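Local coordinates for periplasmic solute binding protein (Pectobacterium atrosepticum, PDB 4RY1) that probably binds a sugar in the periplasm and delivers it to an ABC-type transporter for uptake, at residues A[87-92]-A[109-114]; A[59-64]-A[300-305]. One frame throughout, in Å; residues are numbered along the deposited sequence.

Contact 1: A[87-92]-A[109-114]; sequences DILGLG and QGLPIS
Leu-111 reaches from its strand toward Leu-89, the last residue of a short helix, and Leu-91, just past it. Its two methyls are divided between them. CD1 of Leu-111 meets CD2 of Leu-91 at 3.9 Å. CD2 of Leu-111 meets CD2 of Leu-89 at 4.1 Å. No hydrogen bond joins the two segments, so the contact is purely apolar. Leu-89 and Leu-111 lie alongside, running in opposite senses, with their CD2 methyls in contact. The side chains of Leu-91 and Leu-111 meet at a slant. The Leu-111 branch projects across the gap with CG opposite the backbone N (chi1 -177°). Between them the side chains of Leu-91 and Leu-111 span a backbone separation of 8.6 Å, measured from CA of Leu-91 to CA of Leu-111. The two helix-side leucines also touch one another, CB of Leu-89 lying 3.8 Å from CD2 of Leu-91.

The helix ends in a Schellman motif between these two leucines. Gly-90 is its C-prime residue, with a positive phi of 61°, a backbone shape that favours glycine. The defining bond runs from Leu-91 N back to Lys-86 O. The second, from Gly-90 N to Asp-87 O, is weak at 3.3 Å. After this turn the chain enters a 3-10 segment that begins with Leu-91.

On the other side, the backbone of Leu-111 is hydrogen-bonded to Phe-290 of strand 284-292, which ties its strand into the mixed sheet of the solute-binding fold. All three contact leucines are buried. Leu-99 of helix 96-100 touches both Leu-91 and Leu-111, Leu-310 of helix 299-310 packs on Leu-111, and Leu-82 lies against Leu-89.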
loop_
_atom_site.group_PDB
_atom_site.type_symbol
_atom_site.label_atom_id
_atom_site.label_comp_id
_atom_site.label_asym_id
_atom_site.label_seq_id
_atom_site.Cartn_x
_atom_site.Cartn_y
_atom_site.Cartn_z
ATOM N N ASP A 87 0.414 -28.043 4.586
ATOM C CA ASP A 87 -0.877 -28.677 4.914
ATOM C C ASP A 87 -1.667 -27.920 5.982
ATOM O O ASP A 87 -2.880 -27.707 5.847
ATOM C CB ASP A 87 -0.680 -30.135 5.330
ATOM C CG ASP A 87 -0.188 -31.002 4.191
ATOM O OD1 ASP A 87 -0.549 -30.728 3.030
ATOM O OD2 ASP A 87 0.571 -31.954 4.460
ATOM N N ILE A 88 -0.974 -27.506 7.034
ATOM C CA ILE A 88 -1.603 -26.723 8.102
ATOM C C ILE A 88 -2.120 -25.393 7.548
ATOM O O ILE A 88 -3.252 -24.987 7.841
ATOM C CB ILE A 88 -0.634 -26.483 9.282
ATOM C CG1 ILE A 88 -0.321 -27.789 10.017
ATOM C CG2 ILE A 88 -1.205 -25.440 10.253
ATOM C CD1 ILE A 88 -1.407 -28.280 10.934
ATOM N N LEU A 89 -1.307 -24.737 6.727
ATOM C CA LEU A 89 -1.705 -23.449 6.142
ATOM C C LEU A 89 -2.728 -23.561 5.003
ATOM O O LEU A 89 -3.388 -22.596 4.659
ATOM C CB LEU A 89 -0.478 -22.678 5.651
ATOM C CG LEU A 89 0.505 -22.248 6.746
ATOM C CD1 LEU A 89 1.813 -21.780 6.136
ATOM C CD2 LEU A 89 -0.137 -21.178 7.623
ATOM N N GLY A 90 -2.858 -24.734 4.410
ATOM C CA GLY A 90 -3.730 -24.866 3.252
ATOM C C GLY A 90 -3.291 -23.989 2.102
ATOM O O GLY A 90 -4.089 -23.268 1.521
ATOM N N LEU A 91 -1.998 -24.050 1.778
ATOM C CA LEU A 91 -1.433 -23.151 0.764
ATOM C C LEU A 91 -2.129 -23.275 -0.600
ATOM O O LEU A 91 -2.199 -22.305 -1.344
ATOM C CB LEU A 91 0.077 -23.344 0.628
ATOM C CG LEU A 91 0.901 -22.905 1.851
ATOM C CD1 LEU A 91 2.381 -23.078 1.579
ATOM C CD2 LEU A 91 0.620 -21.459 2.250
ATOM N N GLY A 92 -2.659 -24.465 -0.898
ATOM C CA GLY A 92 -3.411 -24.729 -2.140
ATOM C C GLY A 92 -4.674 -23.904 -2.303
ATOM O O GLY A 92 -5.181 -23.771 -3.408
ATOM N N GLN A 109 8.366 -16.868 2.268
ATOM C CA GLN A 109 8.761 -16.030 3.400
ATOM C C GLN A 109 7.596 -15.535 4.250
ATOM O O GLN A 109 7.791 -15.134 5.393
ATOM C CB GLN A 109 9.563 -14.815 2.902
ATOM C CG GLN A 109 10.833 -15.180 2.143
ATOM C CD GLN A 109 11.749 -16.036 2.990
ATOM O OE1 GLN A 109 12.051 -17.204 2.653
ATOM N NE2 GLN A 109 12.177 -15.488 4.092
ATOM N N GLY A 110 6.407 -15.506 3.662
ATOM C CA GLY A 110 5.237 -14.957 4.329
ATOM C C GLY A 110 3.989 -15.319 3.554
ATOM O O GLY A 110 4.061 -15.654 2.383
ATOM N N LEU A 111 2.848 -15.269 4.232
ATOM C CA LEU A 111 1.579 -15.624 3.623
ATOM C C LEU A 111 0.775 -14.315 3.422
ATOM O O LEU A 111 0.441 -13.634 4.398
ATOM C CB LEU A 111 0.802 -16.564 4.524
ATOM C CG LEU A 111 -0.523 -17.114 4.019
ATOM C CD1 LEU A 111 -0.411 -17.716 2.616
ATOM C CD2 LEU A 111 -1.031 -18.147 5.033
ATOM N N PRO A 112 0.485 -13.930 2.176
ATOM C CA PRO A 112 -0.304 -12.725 2.007
ATOM C C PRO A 112 -1.643 -12.763 2.704
ATOM O O PRO A 112 -2.384 -13.730 2.569
ATOM C CB PRO A 112 -0.474 -12.633 0.492
ATOM C CG PRO A 112 0.772 -13.269 -0.017
ATOM C CD PRO A 112 0.975 -14.442 0.893
ATOM N N ILE A 113 -1.927 -11.709 3.451
ATOM C CA ILE A 113 -3.201 -11.609 4.177
ATOM C C ILE A 113 -4.324 -11.211 3.225
ATOM O O ILE A 113 -5.455 -11.715 3.313
ATOM C CB ILE A 113 -3.080 -10.628 5.338
ATOM C CG1 ILE A 113 -2.016 -11.130 6.323
ATOM C CG2 ILE A 113 -4.416 -10.450 6.050
ATOM C CD1 ILE A 113 -1.520 -10.057 7.272
ATOM N N SER A 114 -3.990 -10.280 2.346
ATOM C CA SER A 114 -4.843 -9.802 1.265
ATOM C C SER A 114 -3.930 -9.235 0.197
ATOM O O SER A 114 -2.803 -8.793 0.482
ATOM C CB SER A 114 -5.824 -8.747 1.733
ATOM O OG SER A 114 -5.164 -7.632 2.224
#

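Contact 2: A[59-64]-A[300-305]; sequences PDVMRI and KEAAML
A helix packing on the face of a beta-sheet, as in the alpha/beta lobes of periplasmic binding proteins, is the setting of this contact. Strand 61-64 runs parallel to strand 3-10 and antiparallel to strand 284-292. Helix 299-310 follows the latter strand in the chain and lies over the sheet. Val-61, at the start of its strand, points toward the helix, and Ala-302 faces it. CG2 of Val-61 approaches CB of Ala-302 to 3.6 Å. The same CG2 is 3.9 Å from the carbonyl O of Ala-302, so this methyl rests partly on the helix backbone. A chi1 of 178° places CG1 of Val-61 opposite the backbone N and leaves CG2 to make this approach. Farther along the helix, CD2 of Leu-305 comes only to within 4.7 Å of Val-61 CG2.

Asp-60 adds a looser edge to the contact. Its carbonyl O is 4.3 Å from CB of Ala-302, and its own CB is 4.5 Å from that methyl. The carboxylate is engaged outside the two segments: OD1 is hydrogen-bonded to Arg-6 N, and OD2 to Ser-296 OG in the connection between strand 284-292 and helix 299-310. Phe-290 and Ile-7 also pack on Val-61, and Ile-292 on Ala-302.

The small Ala-302 side chain lets the helix backbone come near the sheet, with CA of Val-61 and CA of Ala-302 6.1 Å apart. The position of segment 59-64 is fixed by the Asp-60 carboxylate together with backbone bonds from Asp-60 to Ser-293 and from Val-61 to Arg-6 and Ser-8. No hydrogen bond crosses between the segments, so apolar packing alone joins strand and helix at this point.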
loop_
_atom_site.group_PDB
_atom_site.type_symbol
_atom_site.label_atom_id
_atom_site.label_comp_id
_atom_site.label_asym_id
_atom_site.label_seq_id
_atom_site.Cartn_x
_atom_site.Cartn_y
_atom_site.Cartn_z
ATOM N N PRO A 59 8.723 -11.903 17.639
ATOM C CA PRO A 59 7.627 -12.814 17.882
ATOM C C PRO A 59 7.562 -13.976 16.921
ATOM O O PRO A 59 8.137 -13.951 15.838
ATOM C CB PRO A 59 6.386 -11.947 17.725
ATOM C CG PRO A 59 6.820 -10.585 17.382
ATOM C CD PRO A 59 8.281 -10.604 17.129
ATOM N N ASP A 60 6.829 -15.001 17.328
ATOM C CA ASP A 60 6.664 -16.212 16.502
ATOM C C ASP A 60 5.967 -15.923 15.173
ATOM O O ASP A 60 6.301 -16.513 14.153
ATOM C CB ASP A 60 5.882 -17.279 17.263
ATOM C CG ASP A 60 6.562 -17.664 18.561
ATOM O OD1 ASP A 60 6.344 -16.974 19.572
ATOM O OD2 ASP A 60 7.374 -18.601 18.523
ATOM N N VAL A 61 4.942 -15.074 15.252
ATOM C CA VAL A 61 4.183 -14.620 14.080
ATOM C C VAL A 61 4.283 -13.106 13.988
ATOM O O VAL A 61 4.005 -12.391 14.962
ATOM C CB VAL A 61 2.703 -15.039 14.125
ATOM C CG1 VAL A 61 1.922 -14.511 12.906
ATOM C CG2 VAL A 61 2.599 -16.544 14.153
ATOM N N MET A 62 4.678 -12.626 12.810
ATOM C CA MET A 62 4.821 -11.184 12.583
ATOM C C MET A 62 3.989 -10.752 11.389
ATOM O O MET A 62 4.090 -11.343 10.313
ATOM C CB MET A 62 6.273 -10.846 12.252
ATOM C CG MET A 62 7.279 -11.158 13.355
ATOM S SD MET A 62 9.021 -11.458 12.772
ATOM C CE MET A 62 8.778 -13.207 12.325
ATOM N N ARG A 63 3.253 -9.662 11.536
ATOM C CA ARG A 63 2.786 -8.939 10.345
ATOM C C ARG A 63 3.995 -8.201 9.750
ATOM O O ARG A 63 4.738 -7.554 10.480
ATOM C CB ARG A 63 1.687 -7.947 10.657
ATOM C CG ARG A 63 0.977 -7.370 9.439
ATOM C CD ARG A 63 0.127 -6.171 9.814
ATOM N NE ARG A 63 -0.504 -5.535 8.658
ATOM C CZ ARG A 63 -1.787 -5.647 8.321
ATOM N NH1 ARG A 63 -2.604 -6.391 9.044
ATOM N NH2 ARG A 63 -2.223 -4.987 7.249
ATOM N N ILE A 64 4.176 -8.318 8.443
ATOM C CA ILE A 64 5.237 -7.629 7.751
ATOM C C ILE A 64 4.712 -7.062 6.444
ATOM O O ILE A 64 3.741 -7.562 5.883
ATOM C CB ILE A 64 6.453 -8.520 7.466
ATOM C CG1 ILE A 64 6.078 -9.711 6.580
ATOM C CG2 ILE A 64 7.141 -8.965 8.757
ATOM C CD1 ILE A 64 7.286 -10.452 6.035
ATOM N N LYS A 300 4.651 -24.983 14.037
ATOM C CA LYS A 300 3.370 -25.595 13.738
ATOM C C LYS A 300 2.196 -24.798 14.340
ATOM O O LYS A 300 1.220 -24.491 13.656
ATOM C CB LYS A 300 3.366 -27.016 14.250
ATOM C CG LYS A 300 2.081 -27.719 13.960
ATOM C CD LYS A 300 2.152 -29.140 14.457
ATOM C CE LYS A 300 1.284 -29.981 13.566
ATOM N NZ LYS A 300 -0.106 -29.470 13.700
ATOM N N GLU A 301 2.292 -24.476 15.621
ATOM C CA GLU A 301 1.258 -23.704 16.325
ATOM C C GLU A 301 1.132 -22.295 15.746
ATOM O O GLU A 301 0.021 -21.771 15.599
ATOM C CB GLU A 301 1.535 -23.682 17.841
ATOM C CG GLU A 301 1.347 -25.028 18.538
ATOM C CD GLU A 301 2.515 -25.995 18.462
ATOM O OE1 GLU A 301 3.585 -25.688 17.887
ATOM O OE2 GLU A 301 2.323 -27.107 18.986
ATOM N N ALA A 302 2.255 -21.699 15.393
ATOM C CA ALA A 302 2.245 -20.409 14.697
ATOM C C ALA A 302 1.445 -20.501 13.387
ATOM O O ALA A 302 0.570 -19.668 13.108
ATOM C CB ALA A 302 3.687 -19.949 14.418
ATOM N N ALA A 303 1.733 -21.525 12.601
ATOM C CA ALA A 303 0.996 -21.778 11.363
ATOM C C ALA A 303 -0.491 -22.040 11.625
ATOM O O ALA A 303 -1.347 -21.606 10.839
ATOM C CB ALA A 303 1.597 -22.943 10.610
ATOM N N MET A 304 -0.792 -22.778 12.695
ATOM C CA MET A 304 -2.202 -23.016 13.067
ATOM C C MET A 304 -2.926 -21.689 13.339
ATOM O O MET A 304 -4.087 -21.509 12.967
ATOM C CB MET A 304 -2.327 -23.956 14.286
ATOM C CG MET A 304 -1.884 -25.390 14.032
ATOM S SD MET A 304 -1.642 -26.440 15.532
ATOM C CE MET A 304 -3.363 -26.508 16.090
ATOM N N LEU A 305 -2.267 -20.766 14.027
ATOM C CA LEU A 305 -2.880 -19.461 14.298
ATOM C C LEU A 305 -3.122 -18.692 12.995
ATOM O O LEU A 305 -4.188 -18.112 12.756
ATOM C CB LEU A 305 -2.014 -18.642 15.241
ATOM C CG LEU A 305 -2.463 -17.218 15.556
ATOM C CD1 LEU A 305 -3.896 -17.157 16.082
ATOM C CD2 LEU A 305 -1.444 -16.550 16.488
#

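How the contacts relate
Contacts 1 and 2 have centres about 11 Å apart, on the same side of the chain's centre. Both reach the same mixed sheet, through strands 107-123 and 61-64, and strand 284-292 pairs with each of these. Along the chain the order is 59-64, 87-92, 109-114, 300-305, so contact 1 falls within the long excursion that contact 2 closes. The two also touch directly. Ile-88 of contact 1 packs on Lys-300, Ala-303 and Met-304 of contact 2, and CD2 of Leu-89 is 3.5 Å from Ala-303 O. Helix 299-310 is therefore packed between strand 61-64 and helix 86-89, joining early and late parts of the chain.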